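Local coordinates for heme-binding protein A (Haemophilus parasuis 29755, PDB 3TPA) that probably binds glutathione outside the cytoplasmic membrane as the solute-binding protein of a transport system, despite a name that refers to heme, at residues L269-I274 against I478-H483; L292-D297 against P329-N334; N315-A320 against Q467-F472; A320-N325 against G417-F422. The protein carries 1 engineered substitution. All coordinates share one frame; numbering follows the deposited sequence. Where two conformers were deposited one is given.

Interaction 1. Residues L269-I274 against I478-H483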
# COMPACT_ATOMS: atom_id res chain seq x y z
N LEU A 269 3.67 5.27 1.29
CA LEU A 269 4.65 4.18 1.21
C LEU A 269 4.86 3.84 -0.25
O LEU A 269 4.46 2.77 -0.72
CB LEU A 269 4.14 2.96 1.98
CG LEU A 269 3.72 3.27 3.42
CD1 LEU A 269 3.07 2.06 4.09
CD2 LEU A 269 4.88 3.79 4.26
N ASN A 270 5.49 4.76 -0.97
CA ASN A 270 5.67 4.64 -2.41
C ASN A 270 6.96 5.34 -2.82
O ASN A 270 7.62 5.95 -1.99
CB ASN A 270 4.44 5.20 -3.19
CG ASN A 270 4.20 6.69 -2.97
OD1 ASN A 270 5.11 7.45 -2.70
ND2 ASN A 270 2.95 7.11 -3.12
N LEU A 271 7.33 5.21 -4.08
CA LEU A 271 8.54 5.84 -4.61
C LEU A 271 8.35 6.14 -6.07
O LEU A 271 7.93 5.27 -6.84
CB LEU A 271 9.76 4.91 -4.47
CG LEU A 271 11.09 5.42 -5.07
CD1 LEU A 271 11.56 6.67 -4.33
CD2 LEU A 271 12.20 4.32 -5.05
N ALA A 272 8.63 7.38 -6.46
CA ALA A 272 8.64 7.74 -7.86
C ALA A 272 10.10 7.86 -8.20
O ALA A 272 10.85 8.47 -7.46
CB ALA A 272 7.95 9.08 -8.07
N TYR A 273 10.52 7.27 -9.31
CA TYR A 273 11.94 7.23 -9.63
C TYR A 273 12.15 7.27 -11.13
O TYR A 273 11.22 7.06 -11.89
CB TYR A 273 12.59 5.97 -9.06
CG TYR A 273 12.02 4.67 -9.58
CD1 TYR A 273 12.56 4.06 -10.71
CD2 TYR A 273 10.95 4.06 -8.95
CE1 TYR A 273 12.05 2.86 -11.19
CE2 TYR A 273 10.44 2.85 -9.41
CZ TYR A 273 10.99 2.27 -10.53
OH TYR A 273 10.46 1.09 -11.01
N ILE A 274 13.39 7.50 -11.54
CA ILE A 274 13.75 7.33 -12.94
C ILE A 274 14.41 5.95 -13.03
O ILE A 274 15.43 5.70 -12.40
CB ILE A 274 14.74 8.41 -13.41
CG1 ILE A 274 14.14 9.82 -13.25
CG2 ILE A 274 15.19 8.16 -14.85
CD1 ILE A 274 12.86 10.08 -14.10
N ILE A 478 18.54 2.87 -10.26
CA ILE A 478 17.44 3.79 -10.49
C ILE A 478 17.78 5.04 -9.71
O ILE A 478 18.63 5.01 -8.83
CB ILE A 478 16.07 3.25 -10.01
CG1 ILE A 478 16.00 3.12 -8.49
CG2 ILE A 478 15.70 1.90 -10.70
CD1 ILE A 478 14.61 2.71 -7.99
N ILE A 479 17.12 6.14 -10.05
CA ILE A 479 17.32 7.40 -9.36
C ILE A 479 16.03 7.73 -8.62
O ILE A 479 15.09 8.24 -9.22
CB ILE A 479 17.63 8.51 -10.38
CG1 ILE A 479 18.88 8.17 -11.19
CG2 ILE A 479 17.79 9.86 -9.69
CD1 ILE A 479 19.03 8.95 -12.48
N PRO A 480 15.97 7.44 -7.32
CA PRO A 480 14.79 7.83 -6.54
C PRO A 480 14.68 9.34 -6.51
O PRO A 480 15.69 10.01 -6.37
CB PRO A 480 15.13 7.33 -5.13
CG PRO A 480 16.10 6.15 -5.38
CD PRO A 480 16.95 6.71 -6.49
N PHE A 481 13.47 9.88 -6.66
CA PHE A 481 13.30 11.32 -6.48
C PHE A 481 12.14 11.79 -5.57
O PHE A 481 12.21 12.89 -5.03
CB PHE A 481 13.27 12.07 -7.83
CG PHE A 481 12.11 11.69 -8.73
CD1 PHE A 481 10.86 12.25 -8.54
CD2 PHE A 481 12.30 10.81 -9.80
CE1 PHE A 481 9.79 11.92 -9.37
CE2 PHE A 481 11.24 10.47 -10.65
CZ PHE A 481 9.97 11.03 -10.42
N ALA A 482 11.09 10.99 -5.39
CA ALA A 482 9.98 11.47 -4.57
C ALA A 482 9.19 10.37 -3.88
O ALA A 482 9.09 9.23 -4.37
CB ALA A 482 9.03 12.31 -5.41
N HIS A 483 8.63 10.73 -2.74
CA HIS A 483 7.52 10.01 -2.16
C HIS A 483 6.32 10.95 -2.23
O HIS A 483 6.46 12.16 -2.08
CB HIS A 483 7.78 9.67 -0.69
CG HIS A 483 9.13 9.06 -0.44
ND1 HIS A 483 9.46 7.81 -0.89
CD2 HIS A 483 10.21 9.53 0.22
CE1 HIS A 483 10.70 7.52 -0.51
NE2 HIS A 483 11.17 8.55 0.16

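Interaction 2. Residues L292-D297 against P329-N334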
# COMPACT_ATOMS: atom_id res chain seq x y z
N LEU A 292 24.03 10.77 -14.37
CA LEU A 292 22.62 11.09 -14.61
C LEU A 292 21.91 11.42 -13.31
O LEU A 292 20.98 12.22 -13.28
CB LEU A 292 21.93 9.92 -15.28
CG LEU A 292 22.51 9.63 -16.66
CD1 LEU A 292 21.83 8.45 -17.29
CD2 LEU A 292 22.43 10.88 -17.55
N HIS A 293 22.37 10.79 -12.23
CA HIS A 293 21.82 10.99 -10.88
C HIS A 293 22.19 12.41 -10.41
O HIS A 293 21.34 13.16 -9.95
CB HIS A 293 22.35 9.90 -9.93
CG HIS A 293 21.53 9.72 -8.69
ND1 HIS A 293 21.32 8.48 -8.11
CD2 HIS A 293 20.85 10.61 -7.93
CE1 HIS A 293 20.56 8.63 -7.04
NE2 HIS A 293 20.27 9.92 -6.91
N HIS A 294 23.46 12.78 -10.58
CA HIS A 294 23.90 14.14 -10.27
C HIS A 294 23.17 15.19 -11.10
O HIS A 294 23.05 16.32 -10.67
CB HIS A 294 25.42 14.32 -10.49
CG HIS A 294 26.26 13.84 -9.34
ND1 HIS A 294 26.25 14.46 -8.11
CD2 HIS A 294 27.13 12.81 -9.25
CE1 HIS A 294 27.08 13.82 -7.30
NE2 HIS A 294 27.63 12.83 -7.97
N ALA A 295 22.71 14.81 -12.29
CA ALA A 295 22.03 15.75 -13.17
C ALA A 295 20.51 15.63 -13.08
O ALA A 295 19.81 15.99 -14.01
CB ALA A 295 22.49 15.56 -14.61
N THR A 296 20.02 15.09 -11.97
CA THR A 296 18.59 14.98 -11.71
C THR A 296 18.26 15.97 -10.60
O THR A 296 18.68 15.80 -9.46
CB THR A 296 18.16 13.52 -11.33
OG1 THR A 296 18.51 12.62 -12.37
CG2 THR A 296 16.64 13.42 -11.11
N ASP A 297 17.54 17.03 -10.97
CA ASP A 297 17.17 18.10 -10.03
C ASP A 297 15.92 17.66 -9.29
O ASP A 297 14.81 17.95 -9.73
CB ASP A 297 16.88 19.39 -10.81
CG ASP A 297 16.89 20.63 -9.92
OD1 ASP A 297 16.68 20.49 -8.70
OD2 ASP A 297 17.08 21.74 -10.45
N PRO A 329 24.49 8.34 1.70
CA PRO A 329 25.15 9.34 0.85
C PRO A 329 24.31 9.64 -0.38
O PRO A 329 23.69 8.74 -0.94
CB PRO A 329 26.47 8.65 0.46
CG PRO A 329 26.69 7.61 1.52
CD PRO A 329 25.31 7.13 1.88
N GLN A 330 24.28 10.90 -0.79
CA GLN A 330 23.47 11.35 -1.91
C GLN A 330 24.34 11.84 -3.06
O GLN A 330 25.48 12.31 -2.86
CB GLN A 330 22.54 12.50 -1.48
CG GLN A 330 21.54 12.11 -0.41
CD GLN A 330 20.62 11.00 -0.87
OE1 GLN A 330 19.87 11.17 -1.83
NE2 GLN A 330 20.68 9.86 -0.20
N TYR A 331 23.81 11.73 -4.28
CA TYR A 331 24.46 12.33 -5.43
C TYR A 331 23.83 13.70 -5.63
O TYR A 331 22.86 13.84 -6.35
CB TYR A 331 24.29 11.47 -6.68
CG TYR A 331 24.83 10.05 -6.54
CD1 TYR A 331 26.18 9.77 -6.74
CD2 TYR A 331 23.99 9.00 -6.22
CE1 TYR A 331 26.67 8.46 -6.60
CE2 TYR A 331 24.46 7.72 -6.10
CZ TYR A 331 25.80 7.46 -6.28
OH TYR A 331 26.23 6.17 -6.15
N GLU A 332 24.38 14.71 -4.96
CA GLU A 332 23.78 16.04 -5.00
C GLU A 332 23.67 16.57 -6.42
O GLU A 332 24.47 16.22 -7.28
CB GLU A 332 24.58 17.01 -4.13
CG GLU A 332 25.89 17.48 -4.75
CD GLU A 332 27.02 16.45 -4.68
OE1 GLU A 332 26.86 15.37 -4.05
OE2 GLU A 332 28.08 16.73 -5.27
N PHE A 333 22.68 17.43 -6.67
CA PHE A 333 22.47 17.97 -8.01
C PHE A 333 23.59 18.97 -8.35
O PHE A 333 23.75 20.00 -7.69
CB PHE A 333 21.08 18.60 -8.17
CG PHE A 333 20.85 19.27 -9.52
CD1 PHE A 333 20.76 18.53 -10.69
CD2 PHE A 333 20.75 20.66 -9.62
CE1 PHE A 333 20.57 19.15 -11.93
CE2 PHE A 333 20.55 21.29 -10.85
CZ PHE A 333 20.46 20.54 -12.00
N ASN A 334 24.37 18.62 -9.36
CA ASN A 334 25.54 19.38 -9.76
C ASN A 334 25.88 18.99 -11.19
O ASN A 334 26.46 17.92 -11.43
CB ASN A 334 26.72 19.07 -8.83
CG ASN A 334 27.96 19.91 -9.12
OD1 ASN A 334 28.23 20.29 -10.26
ND2 ASN A 334 28.74 20.18 -8.09
O HOH W 1 20.47 14.79 -7.46

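Interaction 3. Residues N315-A320 against Q467-F472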
# COMPACT_ATOMS: atom_id res chain seq x y z
N ASN A 315 16.13 7.84 0.34
CA ASN A 315 16.15 6.38 0.36
C ASN A 315 15.11 5.85 -0.62
O ASN A 315 14.21 6.60 -1.05
CB ASN A 315 15.75 5.87 1.74
CG ASN A 315 16.86 6.00 2.78
OD1 ASN A 315 17.29 5.02 3.38
ND2 ASN A 315 17.30 7.24 3.01
N PRO A 316 15.18 4.55 -0.95
CA PRO A 316 14.13 3.98 -1.81
C PRO A 316 12.78 3.76 -1.10
O PRO A 316 11.85 3.29 -1.74
CB PRO A 316 14.73 2.63 -2.22
CG PRO A 316 15.68 2.29 -1.13
CD PRO A 316 16.27 3.58 -0.68
N PHE A 317 12.71 4.08 0.19
CA PHE A 317 11.46 4.07 0.94
C PHE A 317 11.49 5.18 1.98
O PHE A 317 12.56 5.59 2.41
CB PHE A 317 11.19 2.70 1.59
CG PHE A 317 12.41 2.00 2.12
CD1 PHE A 317 13.12 2.51 3.19
CD2 PHE A 317 12.84 0.81 1.54
CE1 PHE A 317 14.24 1.84 3.68
CE2 PHE A 317 13.96 0.15 2.03
CZ PHE A 317 14.66 0.67 3.09
N PRO A 318 10.32 5.71 2.37
CA PRO A 318 10.28 6.81 3.33
C PRO A 318 10.68 6.38 4.74
O PRO A 318 10.81 5.19 5.03
CB PRO A 318 8.80 7.25 3.31
CG PRO A 318 8.07 6.01 2.95
CD PRO A 318 8.97 5.30 1.95
N ASP A 319 10.86 7.36 5.63
CA ASP A 319 11.39 7.07 6.95
C ASP A 319 10.41 6.35 7.87
O ASP A 319 10.77 6.01 8.99
CB ASP A 319 11.95 8.34 7.62
CG ASP A 319 10.87 9.33 8.09
OD1 ASP A 319 9.67 9.16 7.79
OD2 ASP A 319 11.25 10.31 8.77
N ALA A 320 9.20 6.07 7.40
CA ALA A 320 8.31 5.20 8.17
C ALA A 320 8.71 3.72 8.05
O ALA A 320 8.28 2.90 8.86
CB ALA A 320 6.88 5.36 7.73
N GLN A 467 22.49 -2.07 5.04
CA GLN A 467 23.62 -2.55 4.29
C GLN A 467 23.27 -2.78 2.83
O GLN A 467 24.03 -2.39 1.94
CB GLN A 467 24.18 -3.84 4.88
CG GLN A 467 24.90 -3.65 6.19
CD GLN A 467 25.55 -4.92 6.69
OE1 GLN A 467 25.53 -5.95 6.02
NE2 GLN A 467 26.17 -4.84 7.86
N ALA A 468 22.13 -3.43 2.59
CA ALA A 468 21.65 -3.64 1.21
C ALA A 468 21.42 -2.33 0.47
O ALA A 468 21.79 -2.20 -0.70
CB ALA A 468 20.36 -4.46 1.22
N VAL A 469 20.79 -1.37 1.14
CA VAL A 469 20.51 -0.08 0.50
C VAL A 469 21.80 0.68 0.16
O VAL A 469 21.89 1.32 -0.86
CB VAL A 469 19.54 0.77 1.35
CG1 VAL A 469 19.51 2.21 0.85
CG2 VAL A 469 18.14 0.17 1.29
N GLU A 470 22.83 0.58 1.00
CA GLU A 470 24.10 1.24 0.69
C GLU A 470 24.72 0.68 -0.59
O GLU A 470 25.31 1.41 -1.40
CB GLU A 470 25.08 1.12 1.87
CG GLU A 470 24.70 1.96 3.08
CD GLU A 470 25.49 3.27 3.18
OE1 GLU A 470 26.19 3.63 2.21
OE2 GLU A 470 25.40 3.94 4.23
N ILE A 471 24.59 -0.63 -0.80
CA ILE A 471 25.09 -1.25 -2.03
C ILE A 471 24.29 -0.78 -3.24
O ILE A 471 24.85 -0.37 -4.27
CB ILE A 471 25.07 -2.79 -1.95
CG1 ILE A 471 26.11 -3.30 -0.94
CG2 ILE A 471 25.29 -3.41 -3.33
CD1 ILE A 471 25.96 -4.79 -0.60
N PHE A 472 22.97 -0.84 -3.12
CA PHE A 472 22.10 -0.28 -4.16
C PHE A 472 22.47 1.18 -4.50
O PHE A 472 22.61 1.54 -5.66
CB PHE A 472 20.63 -0.34 -3.73
CG PHE A 472 19.80 0.78 -4.30
CD1 PHE A 472 19.37 0.74 -5.63
CD2 PHE A 472 19.47 1.89 -3.53
CE1 PHE A 472 18.60 1.80 -6.16
CE2 PHE A 472 18.73 2.94 -4.05
CZ PHE A 472 18.29 2.89 -5.37

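Interaction 4. Residues A320-N325 against G417-F422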
# COMPACT_ATOMS: atom_id res chain seq x y z
N ALA A 320 9.20 6.07 7.40
CA ALA A 320 8.31 5.20 8.17
C ALA A 320 8.71 3.72 8.05
O ALA A 320 8.28 2.90 8.86
CB ALA A 320 6.88 5.36 7.73
N VAL A 321 9.51 3.39 7.04
CA VAL A 321 9.83 1.99 6.75
C VAL A 321 11.09 1.51 7.47
O VAL A 321 12.07 2.25 7.57
CB VAL A 321 9.97 1.72 5.22
CG1 VAL A 321 10.27 0.26 4.97
CG2 VAL A 321 8.69 2.10 4.48
N LEU A 322 11.06 0.28 7.97
CA LEU A 322 12.20 -0.35 8.63
C LEU A 322 13.44 -0.34 7.73
O LEU A 322 13.35 -0.68 6.56
CB LEU A 322 11.87 -1.79 9.01
CG LEU A 322 13.00 -2.49 9.79
CD1 LEU A 322 13.11 -1.88 11.18
CD2 LEU A 322 12.78 -3.98 9.87
N GLY A 323 14.59 0.04 8.28
CA GLY A 323 15.82 0.10 7.51
C GLY A 323 16.18 1.47 6.94
O GLY A 323 17.27 1.64 6.39
N TYR A 324 15.27 2.43 7.04
CA TYR A 324 15.54 3.79 6.56
C TYR A 324 16.88 4.27 7.09
O TYR A 324 17.21 4.03 8.25
CB TYR A 324 14.44 4.75 7.03
CG TYR A 324 14.66 6.17 6.56
CD1 TYR A 324 14.25 6.56 5.29
CD2 TYR A 324 15.28 7.10 7.36
CE1 TYR A 324 14.45 7.86 4.84
CE2 TYR A 324 15.49 8.41 6.92
CZ TYR A 324 15.07 8.77 5.66
OH TYR A 324 15.28 10.06 5.22
N ASN A 325 17.64 4.98 6.24
CA ASN A 325 18.97 5.46 6.63
C ASN A 325 19.11 6.96 6.45
O ASN A 325 19.30 7.44 5.34
CB ASN A 325 20.07 4.74 5.84
CG ASN A 325 21.46 5.24 6.18
OD1 ASN A 325 21.64 6.03 7.11
ND2 ASN A 325 22.46 4.76 5.44
N GLY A 417 4.18 -2.34 3.44
CA GLY A 417 5.10 -1.39 4.03
C GLY A 417 6.39 -1.94 4.59
O GLY A 417 7.10 -1.22 5.29
N ASP A 418 6.73 -3.19 4.30
CA ASP A 418 8.01 -3.75 4.77
C ASP A 418 9.14 -3.42 3.78
O ASP A 418 8.89 -3.39 2.57
CB ASP A 418 7.90 -5.28 4.90
CG ASP A 418 9.06 -5.88 5.66
OD1 ASP A 418 10.09 -6.17 5.03
OD2 ASP A 418 8.95 -6.05 6.88
N PRO A 419 10.36 -3.20 4.28
CA PRO A 419 11.48 -2.94 3.35
C PRO A 419 11.65 -4.04 2.31
O PRO A 419 12.03 -3.74 1.18
CB PRO A 419 12.72 -2.88 4.28
CG PRO A 419 12.27 -3.52 5.58
CD PRO A 419 10.80 -3.19 5.68
N ASP A 420 11.36 -5.28 2.67
CA ASP A 420 11.40 -6.39 1.71
C ASP A 420 10.47 -6.15 0.53
O ASP A 420 10.77 -6.54 -0.59
CB ASP A 420 11.02 -7.72 2.38
CG ASP A 420 10.90 -8.87 1.37
OD1 ASP A 420 11.93 -9.49 1.05
OD2 ASP A 420 9.78 -9.14 0.87
N ASN A 421 9.34 -5.51 0.78
CA ASN A 421 8.33 -5.29 -0.25
C ASN A 421 8.58 -4.00 -1.04
O ASN A 421 7.74 -3.59 -1.83
CB ASN A 421 6.92 -5.30 0.40
CG ASN A 421 5.80 -5.13 -0.60
OD1 ASN A 421 5.02 -4.19 -0.51
ND2 ASN A 421 5.71 -6.05 -1.55
N PHE A 422 9.73 -3.38 -0.82
CA PHE A 422 10.28 -2.37 -1.74
C PHE A 422 11.44 -3.02 -2.50
O PHE A 422 11.45 -3.10 -3.72
CB PHE A 422 10.84 -1.14 -0.99
CG PHE A 422 9.80 -0.20 -0.45
CD1 PHE A 422 9.40 0.91 -1.19
CD2 PHE A 422 9.26 -0.39 0.81
CE1 PHE A 422 8.44 1.81 -0.69
CE2 PHE A 422 8.28 0.51 1.31
CZ PHE A 422 7.89 1.60 0.56
O HOH W 2 8.64 -1.17 7.79

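Interaction 1. Residues L269-I274 against I478-H483
Ala272 faces both Phe481 and Ala482 across two antiparallel strands, a classic beta bulge in the six-stranded mixed sheet that strands 261-276 and 478-491 share. Ala272 O takes two amide protons, from Phe481 N at 3.1 Å and from Ala482 N at 3.3 Å, and the register shifts by one residue here before Tyr273 pairs with Pro480. The tight part lies beside the bulge. Ala272 O sits over the centre of one face of the Phe481 ring, while CE1 of that ring meets Ala272 CB at 3.6 Å and CE2 reaches the backbone of Tyr273. CG of Phe481 stands between its own N and carbonyl carbon (chi1 63°). On the face carrying Tyr273, Ile478 places CD1 over the tyrosine ring, 3.8 Å from the centroid. The packing is looser where Leu271 CD2 and Ile478 CD1 meet tip to tip at 4.1 Å; every touching residue is buried, so the contrast is between tighter and looser packing. Tyr306 of helix 298-306 packs on Ala272, Phe481 and Ala482. Toward the other end of the pairing the imidazole of His483 takes over from the backbone: its ND1 donates in the ring plane to Asn270 O, 2.8 Å away and nearly straight at 166°.

Interaction 2. Residues L292-D297 against P329-N334
His294 ND1 gives its proton to Glu332 O at 2.6 Å, a short bond lying close to both the imidazole and the carbonyl planes. Two residues after Glu332, Asn334 N donates to the same histidine's backbone O at 3.0 Å, so the last turn of helix 286-294 holds the incoming loop through a side chain and a carbonyl. A water lies between Thr296 O (2.9 Å) and Tyr331 O (2.8 Å). The carboxylate of Glu332 lies near the His294 ring but pairs with Lys337. Outward from these bonds, Tyr331 fits between two histidines in an aromatic cluster. Its CB sits over the centre of the His294 ring, 3.7 Å from the centroid, and its ring turns an edge toward that face in an offset edge-to-face pair with planes at 86°. Its CD2 meets His293 ND1 at 3.3 Å, over the rim of the second imidazole; that nitrogen is hydrogen-bonded to Ser476 OG. Phe333, with CG anti to its backbone N (chi1 176°), turns one face to Asp297, whose CB lies over the ring centre and whose carboxylate plane is only 18° from the ring plane. Asp297 and Asn334 are the N-caps of helices 298-306 and 335-344, and the contact thus joins the end of helix 286-294 to both their starts, with strand 478-491 packing against His293 and helix 368-381 against Phe333.

Interaction 3. Residues N315-A320 against Q467-F472
Val469 pushes its forked side chain from helix 458-475 toward the Pro316-Phe317 corner; both prongs meet Pro316, and CG2 also meets Phe317. CG1, anti to the backbone N (chi1 167°), meets Pro316 CD at 3.8 Å. The other methyl, CG2, points at the notch between the proline ring and the end of the phenylalanine: it lies 4.0 Å from Pro316 CG and 3.9 Å from Phe317 CZ. Proline and valine approach tip to tip, whereas the Phe317 side chain runs obliquely to the valine. Pro316 is itself a bump on the loop surface, its CG standing above the rim of the Phe317 ring. This is a loop of the lobe built on the six-stranded mixed sheet of a family 5 solute-binding protein, and it follows edge strand 310-312 before meeting the helix. One turn after Val469, Phe472 presents CE2 to the same proline CD, at a looser 4.2 Å, so Pro316 faces the groove between these two helix side chains. Leu423 of helix 420-427 touches Pro316, Phe317 and Val469 and helps close this small apolar patch. Phe317 also meets Phe422 edge-to-face. On the flank of the corner, Asn315 brings OD1 to 4.4 Å from Val469 CG1, while that oxygen accepts from Asn325 N.

Interaction 4. Residues A320-N325 against G417-F422
Val321 reaches from its loop into the angle between Gly417, Pro419 and Phe422. From its CB, which lies 4.1 Å from Gly417 O, the side chain splits in two. CG1, set anti to the backbone N (chi1 -179°), rests 3.5 Å from Gly417 O and equally close to Pro419 N, with Pro419 CD just beyond. CG2 leaves on the other branch and meets Phe422 CE2 at 3.6 Å, the two side chains reaching toward each other tip to tip. Leu322 continues the contact with its backbone and CB: Pro419 CG lies 3.2 Å from Leu322 O, and Pro419 CD is 3.8 Å from Leu322 CB. A water bridges the two segments, accepting from Leu322 N and donating to Gly417 O, so the glycine carbonyl has both a methyl and a water against it. Asp418, whose OD2 forms a salt bridge with Arg461, turns OD1 to Asp420 N at 2.8 Å. The pieces that meet are thus a type II beta turn running from Val321 to Tyr324, with Gly323 at positive phi, and a helix entrance where the Asp418 carboxylate caps Asp420 N at the turn leading into helix 420-427.

In the fold
All four contacts belong to one lobe, arranged around the sheet that holds strands 261-276 and 478-491. Interaction 1 pairs those strands and closes a long loop of chain in which interactions 2, 3 and 4 are nested. Interactions 3 and 4 lie about 7 Å apart between centres and share Ala320, with interaction 4 nested inside interaction 3; the two span successive parts of the loop after strand 310-312. That loop runs on to interaction 2, about 23 Å from interaction 4 between centres. Ile479 packs on His293, joining interactions 1 and 2, while His483 and Leu271 touch 315-320, and Leu269 touches Val321. Interactions 1, 3 and 4 thus tie the lobe together through distant segments, and the shorter-range interaction 2 alternates with 3 and 4 along the chain.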